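Lin1840 protein (Listeria innocua serovar 6a, PDB 4ZOC) probably hydrolyses terminal, non-reducing beta-D-glucosyl residues as a family 3 glycoside hydrolase, with a role in beta-1,2-glucan metabolism. Local coordinates at residues 255-258 and 262-265; 297-302 and 326-331. The protein carries 2 engineered substitutions. One frame throughout, in Å; residues are numbered along the deposited sequence.

Contact 1. Residues 255-258 and 262-265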
ATOM      1  N   ASP A 255      -1.588  23.262 -14.007  1.00 12.07           N
ATOM      2  CA  ASP A 255      -0.799  23.944 -12.958  1.00 11.88           C
ATOM      3  C   ASP A 255       0.607  23.395 -12.780  1.00 11.28           C
ATOM      4  O   ASP A 255       1.566  24.139 -12.747  1.00 13.16           O
ATOM      5  CB  ASP A 255      -1.569  23.926 -11.628  1.00 13.85           C
ATOM      6  CG  ASP A 255      -2.907  24.599 -11.673  1.00 16.61           C
ATOM      7  OD1 ASP A 255      -3.340  25.129 -12.635  1.00 20.72           O
ATOM      8  OD2 ASP A 255      -3.537  24.705 -10.647  1.00 22.68           O
ATOM      9  N   VAL A 256       0.735  22.059 -12.648  1.00 10.99           N
ATOM     10  CA  VAL A 256       2.034  21.425 -12.366  1.00 10.10           C
ATOM     11  C   VAL A 256       2.874  21.268 -13.638  1.00 10.64           C
ATOM     12  O   VAL A 256       4.001  21.773 -13.715  1.00 11.15           O
ATOM     13  CB  VAL A 256       1.869  20.104 -11.601  1.00 10.31           C
ATOM     14  CG1 VAL A 256       3.229  19.461 -11.324  1.00 13.76           C
ATOM     15  CG2 VAL A 256       1.078  20.337 -10.273  1.00 11.45           C
ATOM     16  N   LEU A 257       2.348  20.528 -14.642  1.00  9.76           N
ATOM     17  CA  LEU A 257       3.179  20.240 -15.830  1.00  8.83           C
ATOM     18  C   LEU A 257       3.440  21.454 -16.677  1.00  9.67           C
ATOM     19  O   LEU A 257       4.572  21.824 -16.915  1.00 12.85           O
ATOM     20  CB  LEU A 257       2.449  19.197 -16.665  1.00  9.69           C
ATOM     21  CG  LEU A 257       3.071  18.812 -18.013  1.00  9.13           C
ATOM     22  CD1 LEU A 257       4.395  18.157 -17.734  1.00 10.26           C
ATOM     23  CD2 LEU A 257       2.134  17.880 -18.786  1.00 11.41           C
ATOM     24  N   ARG A 258       2.409  22.168 -17.058  1.00  9.93           N
ATOM     25  CA  ARG A 258       2.624  23.343 -17.966  1.00 10.52           C
ATOM     26  C   ARG A 258       3.062  24.563 -17.217  1.00 12.50           C
ATOM     27  O   ARG A 258       3.864  25.338 -17.739  1.00 15.44           O
ATOM     28  CB  ARG A 258       1.431  23.640 -18.887  1.00 11.34           C
ATOM     29  CG  ARG A 258       1.179  22.449 -19.800  1.00 10.16           C
ATOM     30  CD  ARG A 258       0.306  22.882 -20.935  1.00 12.24           C
ATOM     31  NE  ARG A 258      -0.187  21.776 -21.737  1.00 13.50           N
ATOM     32  CZ  ARG A 258       0.527  21.239 -22.700  1.00 12.09           C
ATOM     33  NH1 ARG A 258       1.692  21.748 -22.965  1.00 12.78           N
ATOM     34  NH2 ARG A 258       0.024  20.284 -23.445  1.00 10.00           N
ATOM     35  N   GLU A 262       6.866  24.087 -16.624  1.00 12.50           N
ATOM     36  CA  GLU A 262       7.082  24.925 -17.858  1.00 14.20           C
ATOM     37  C   GLU A 262       7.120  24.090 -19.107  1.00 15.50           C
ATOM     38  O   GLU A 262       7.805  24.437 -20.087  1.00 16.89           O
ATOM     39  CB  GLU A 262       8.379  25.759 -17.744  1.00 13.44           C
ATOM     40  CG  GLU A 262       8.391  26.704 -16.584  1.00 18.18           C
ATOM     41  CD  GLU A 262       9.624  27.581 -16.652  1.00 26.54           C
ATOM     42  OE1 GLU A 262      10.625  27.172 -16.073  1.00 42.73           O
ATOM     43  OE2 GLU A 262       9.649  28.602 -17.342  1.00 31.75           O
ATOM     44  N   PHE A 263       6.355  22.999 -19.125  1.00 13.98           N
ATOM     45  CA  PHE A 263       6.327  22.152 -20.329  1.00 12.27           C
ATOM     46  C   PHE A 263       5.394  22.788 -21.366  1.00 13.43           C
ATOM     47  O   PHE A 263       4.232  23.062 -21.069  1.00 14.36           O
ATOM     48  CB  PHE A 263       5.857  20.766 -19.943  1.00 10.86           C
ATOM     49  CG  PHE A 263       5.642  19.849 -21.108  1.00  9.32           C
ATOM     50  CD1 PHE A 263       6.772  19.386 -21.820  1.00  9.57           C
ATOM     51  CD2 PHE A 263       4.356  19.498 -21.555  1.00  9.97           C
ATOM     52  CE1 PHE A 263       6.615  18.596 -22.943  1.00 11.91           C
ATOM     53  CE2 PHE A 263       4.208  18.682 -22.703  1.00  9.77           C
ATOM     54  CZ  PHE A 263       5.336  18.228 -23.378  1.00  9.60           C
ATOM     55  N   ASP A 264       5.909  22.973 -22.589  1.00 12.58           N
ATOM     56  CA  ASP A 264       5.126  23.580 -23.640  1.00 14.60           C
ATOM     57  C   ASP A 264       5.048  22.712 -24.895  1.00 17.81           C
ATOM     58  O   ASP A 264       4.747  23.246 -25.957  1.00 17.69           O
ATOM     59  CB  ASP A 264       5.718  24.952 -24.058  1.00 21.79           C
ATOM     60  CG  ASP A 264       4.726  25.799 -24.896  1.00 22.71           C
ATOM     61  OD1 ASP A 264       3.504  25.840 -24.620  1.00 28.29           O
ATOM     62  OD2 ASP A 264       5.144  26.460 -25.845  1.00 29.83           O
ATOM     63  N   GLY A 265       5.176  21.387 -24.762  1.00 11.70           N
ATOM     64  CA  GLY A 265       5.063  20.490 -25.854  1.00 12.25           C
ATOM     65  C   GLY A 265       3.734  19.729 -25.838  1.00  9.19           C
ATOM     66  O   GLY A 265       2.764  20.047 -25.107  1.00  8.51           O
TER
HETATM   67  O   HOH W   1       4.123  26.197 -20.386  1.00 20.54           O
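Arg258 turns its CG away from its own carbonyl carbon (chi1 -62°) and then runs extended to NE, which lays its guanidinium beside the backbone of Phe263 to Gly265. Phe263 has its CG opposite the backbone N (chi1 174°), and its ring settles alongside Leu257. The guanidinium meets Gly265 O end-on. Arg258 NH1 lies 2.9 Å and Arg258 NH2 3.2 Å from Gly265 O, and the acceptor sits in the guanidinium plane. Two N-H groups thus grip one carbonyl oxygen. A weak bond from Arg258 NH1 also reaches Phe263 O. Phe263 O also lies 3.4 Å from Arg258 CG, so the aliphatic part of the arginine passes close to it.

The backbone is fastened as well. Phe263 N donates to Leu257 O at 3.1 Å, nearly straight at 166°. Glu262, the first residue after the helix, has positive phi and lets the chain leave the helix toward the strand. A water lies within bonding distance of Arg258 O and Phe263 O and can donate to either. Leu257 CD1 packs on Phe263 CB at 3.7 Å, the two side chains pointing the same way. Gly265 N lies 3.4 Å above the centre of the Phe263 ring.

The contact is the turn from helix 250-260 into strand 266-268 of the barrel. Leu257 and Arg258 both touch Leu267 on that strand, and Arg258 NH2 continues to Gly297 O.

Contact 2. Residues 297-302 and 326-331; sequences GVDLEM and DEAVLR
Ala328 comes first along helix 322-338 to meet the loop before strand 301-302. Its CB points at Asp299, and Ala328 CB lies 3.2 Å from Asp299 OD1. The CA of Ala328 is 4.8 Å from the CA of Asp299, so helix and loop run close here. The carboxylate lies against this methyl group.

One turn on, Arg331 supplies the charge. Its chain bends at chi3, which folds the guanidinium back along the helix. One face of the group lies over Glu327 O, which is 3.8 Å above the guanidinium plane of Arg331. Its edge meets Asp299 side-on, one nitrogen to each oxygen. Arg331 NH1 donates to Asp299 OD1 at 2.8 Å, meeting the syn lone pair of OD1. Arg331 NE donates to Asp299 OD2 at 3.0 Å and 168°. This second donor stands 25° out of the carboxylate plane, and the two flat groups are turned 35° apart. The pair of bonds fixes the rotation of the buried carboxylate. Asp299 OD2 also accepts from Leu267 N and forms a salt bridge with Arg258, so its negative charge is probably well stabilised.

Gly297 ends the preceding helix in a Schellman motif. The whole is a bidentate salt bridge between the loop entering the last strand of the barrel and helix 322-338, the second helix after that strand, in the N-terminal TIM-barrel domain of family 3.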
ATOM      1  N   GLY A 297      -5.633  20.181 -21.074  1.00  9.59           N
ATOM      2  CA  GLY A 297      -4.466  20.378 -21.928  1.00  9.58           C
ATOM      3  C   GLY A 297      -3.865  19.192 -22.688  1.00  9.15           C
ATOM      4  O   GLY A 297      -2.674  19.219 -23.116  1.00  9.92           O
ATOM      5  N   VAL A 298      -4.668  18.175 -22.824  1.00 10.66           N
ATOM      6  CA  VAL A 298      -4.312  16.976 -23.583  1.00  9.58           C
ATOM      7  C   VAL A 298      -4.470  17.377 -25.052  1.00  9.19           C
ATOM      8  O   VAL A 298      -5.545  17.760 -25.460  1.00 11.31           O
ATOM      9  CB  VAL A 298      -5.222  15.763 -23.251  1.00  8.95           C
ATOM     10  CG1 VAL A 298      -4.895  14.615 -24.178  1.00  9.91           C
ATOM     11  CG2 VAL A 298      -5.033  15.311 -21.811  1.00  9.72           C
ATOM     12  N   ASP A 299      -3.385  17.282 -25.796  1.00  8.15           N
ATOM     13  CA  ASP A 299      -3.352  17.716 -27.185  1.00 10.11           C
ATOM     14  C   ASP A 299      -3.715  16.673 -28.184  1.00 10.58           C
ATOM     15  O   ASP A 299      -4.064  17.007 -29.316  1.00 12.55           O
ATOM     16  CB  ASP A 299      -1.993  18.255 -27.519  1.00  9.69           C
ATOM     17  CG  ASP A 299      -1.605  19.403 -26.600  1.00 10.58           C
ATOM     18  OD1 ASP A 299      -2.494  20.249 -26.274  1.00 11.94           O
ATOM     19  OD2 ASP A 299      -0.407  19.505 -26.291  1.00 11.05           O
ATOM     20  N   LEU A 300      -3.550  15.402 -27.811  1.00 10.07           N
ATOM     21  CA  LEU A 300      -3.562  14.292 -28.811  1.00  8.39           C
ATOM     22  C   LEU A 300      -4.160  13.073 -28.180  1.00  8.64           C
ATOM     23  O   LEU A 300      -3.597  12.578 -27.190  1.00  9.08           O
ATOM     24  CB  LEU A 300      -2.115  14.057 -29.287  1.00  8.66           C
ATOM     25  CG  LEU A 300      -1.907  13.042 -30.417  1.00 10.04           C
ATOM     26  CD1 LEU A 300      -2.815  13.283 -31.648  1.00 10.34           C
ATOM     27  CD2 LEU A 300      -0.406  12.914 -30.749  1.00 10.30           C
ATOM     28  N   GLU A 301      -5.290  12.632 -28.720  1.00  8.33           N
ATOM     29  CA  GLU A 301      -6.077  11.525 -28.224  1.00  9.08           C
ATOM     30  C   GLU A 301      -5.655  10.251 -28.926  1.00  9.35           C
ATOM     31  O   GLU A 301      -5.791  10.122 -30.145  1.00 10.54           O
ATOM     32  CB  GLU A 301      -7.566  11.780 -28.427  1.00  9.58           C
ATOM     33  CG  GLU A 301      -8.449  10.630 -27.930  1.00  9.66           C
ATOM     34  CD  GLU A 301      -9.862  10.960 -27.825  1.00  8.87           C
ATOM     35  OE1 GLU A 301     -10.248  12.041 -28.313  1.00  9.81           O
ATOM     36  OE2 GLU A 301     -10.621  10.094 -27.301  1.00 10.60           O
ATOM     37  N   MET A 302      -5.083   9.334 -28.133  1.00 10.28           N
ATOM     38  CA  MET A 302      -4.532   8.139 -28.706  1.00  7.93           C
ATOM     39  C   MET A 302      -5.617   7.056 -28.910  1.00  8.76           C
ATOM     40  O   MET A 302      -6.056   6.381 -27.952  1.00  7.41           O
ATOM     41  CB  MET A 302      -3.438   7.589 -27.774  1.00  8.41           C
ATOM     42  CG  MET A 302      -2.800   6.322 -28.318  1.00  9.65           C
ATOM     43  SD  MET A 302      -1.501   5.569 -27.298  1.00  9.51           S
ATOM     44  CE  MET A 302      -0.219   6.829 -27.300  1.00  8.41           C
ATOM     45  N   ASP A 326      -6.953  25.739 -30.596  1.00 15.24           N
ATOM     46  CA  ASP A 326      -5.846  26.356 -31.329  1.00 15.03           C
ATOM     47  C   ASP A 326      -4.483  26.156 -30.656  1.00 16.31           C
ATOM     48  O   ASP A 326      -3.398  26.074 -31.302  1.00 13.61           O
ATOM     49  CB  ASP A 326      -6.091  27.849 -31.524  1.00 18.03           C
ATOM     50  CG  ASP A 326      -7.257  28.126 -32.423  1.00 17.84           C
ATOM     51  OD1 ASP A 326      -7.854  27.194 -33.014  1.00 14.92           O
ATOM     52  OD2 ASP A 326      -7.665  29.294 -32.477  1.00 19.83           O
ATOM     53  N   GLU A 327      -4.507  26.140 -29.347  1.00 16.89           N
ATOM     54  CA  GLU A 327      -3.256  25.946 -28.591  1.00 20.34           C
ATOM     55  C   GLU A 327      -2.743  24.523 -28.798  1.00 14.43           C
ATOM     56  O   GLU A 327      -1.555  24.341 -29.017  1.00 15.46           O
ATOM     57  CB  GLU A 327      -3.427  26.304 -27.084  1.00 21.21           C
ATOM     58  CG  GLU A 327      -3.537  27.830 -26.877  1.00 25.23           C
ATOM     59  CD  GLU A 327      -4.204  28.281 -25.588  1.00 32.93           C
ATOM     60  OE1 GLU A 327      -4.259  27.499 -24.610  1.00 26.18           O
ATOM     61  OE2 GLU A 327      -4.642  29.467 -25.560  1.00 33.96           O
ATOM     62  N   ALA A 328      -3.631  23.554 -28.747  1.00 13.45           N
ATOM     63  CA  ALA A 328      -3.249  22.177 -28.951  1.00 12.57           C
ATOM     64  C   ALA A 328      -2.738  21.971 -30.397  1.00 11.73           C
ATOM     65  O   ALA A 328      -1.695  21.356 -30.626  1.00 10.10           O
ATOM     66  CB  ALA A 328      -4.430  21.239 -28.681  1.00 14.84           C
ATOM     67  N   VAL A 329      -3.453  22.533 -31.357  1.00 10.57           N
ATOM     68  CA  VAL A 329      -3.020  22.429 -32.745  1.00  9.29           C
ATOM     69  C   VAL A 329      -1.608  23.054 -32.942  1.00 10.63           C
ATOM     70  O   VAL A 329      -0.741  22.461 -33.596  1.00 12.74           O
ATOM     71  CB  VAL A 329      -4.086  23.012 -33.708  1.00  9.53           C
ATOM     72  CG1 VAL A 329      -3.536  23.121 -35.118  1.00 10.05           C
ATOM     73  CG2 VAL A 329      -5.354  22.196 -33.678  1.00 10.39           C
ATOM     74  N   LEU A 330      -1.375  24.256 -32.413  1.00 10.70           N
ATOM     75  CA  LEU A 330      -0.110  24.913 -32.512  1.00 10.83           C
ATOM     76  C   LEU A 330       0.981  24.037 -31.894  1.00 10.99           C
ATOM     77  O   LEU A 330       2.059  23.903 -32.447  1.00 11.30           O
ATOM     78  CB  LEU A 330      -0.125  26.261 -31.828  1.00 14.41           C
ATOM     79  CG  LEU A 330       1.190  27.043 -31.934  1.00 18.25           C
ATOM     80  CD1 LEU A 330       1.714  27.216 -33.355  1.00 18.77           C
ATOM     81  CD2 LEU A 330       0.996  28.392 -31.253  1.00 22.92           C
ATOM     82  N   ARG A 331       0.712  23.433 -30.731  1.00 10.99           N
ATOM     83  CA  ARG A 331       1.720  22.500 -30.214  1.00 10.81           C
ATOM     84  C   ARG A 331       2.079  21.295 -31.157  1.00  9.73           C
ATOM     85  O   ARG A 331       3.289  20.951 -31.344  1.00 11.32           O
ATOM     86  CB  ARG A 331       1.347  22.077 -28.784  1.00 11.37           C
ATOM     87  CG  ARG A 331       1.478  23.220 -27.794  1.00 11.37           C
ATOM     88  CD  ARG A 331       1.351  22.798 -26.306  1.00 12.00           C
ATOM     89  NE  ARG A 331       0.005  22.433 -25.946  1.00 12.92           N
ATOM     90  CZ  ARG A 331      -0.920  23.240 -25.416  1.00 13.69           C
ATOM     91  NH1 ARG A 331      -2.123  22.767 -25.110  1.00 11.94           N
ATOM     92  NH2 ARG A 331      -0.627  24.501 -25.149  1.00 18.05           N
TER

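From the N terminus, the chain reaches contact 1 first. It closes a short loop, with three residues between 255-258 and 262-265. The chain then passes through strand 266-268 and helix 286-295 before contact 2 opens. Contact 2 closes a wider loop, with 23 residues between 297-302 and 326-331. The two follow in series and neither nest nor cross. They touch in space, and the centres of contact 1 and contact 2 lie about 13 Å apart. The Asp299 carboxylate is shared by both. Together they tie helix 250-260 and helix 322-338 to the entrances of neighbouring barrel strands 266-268 and 301-302.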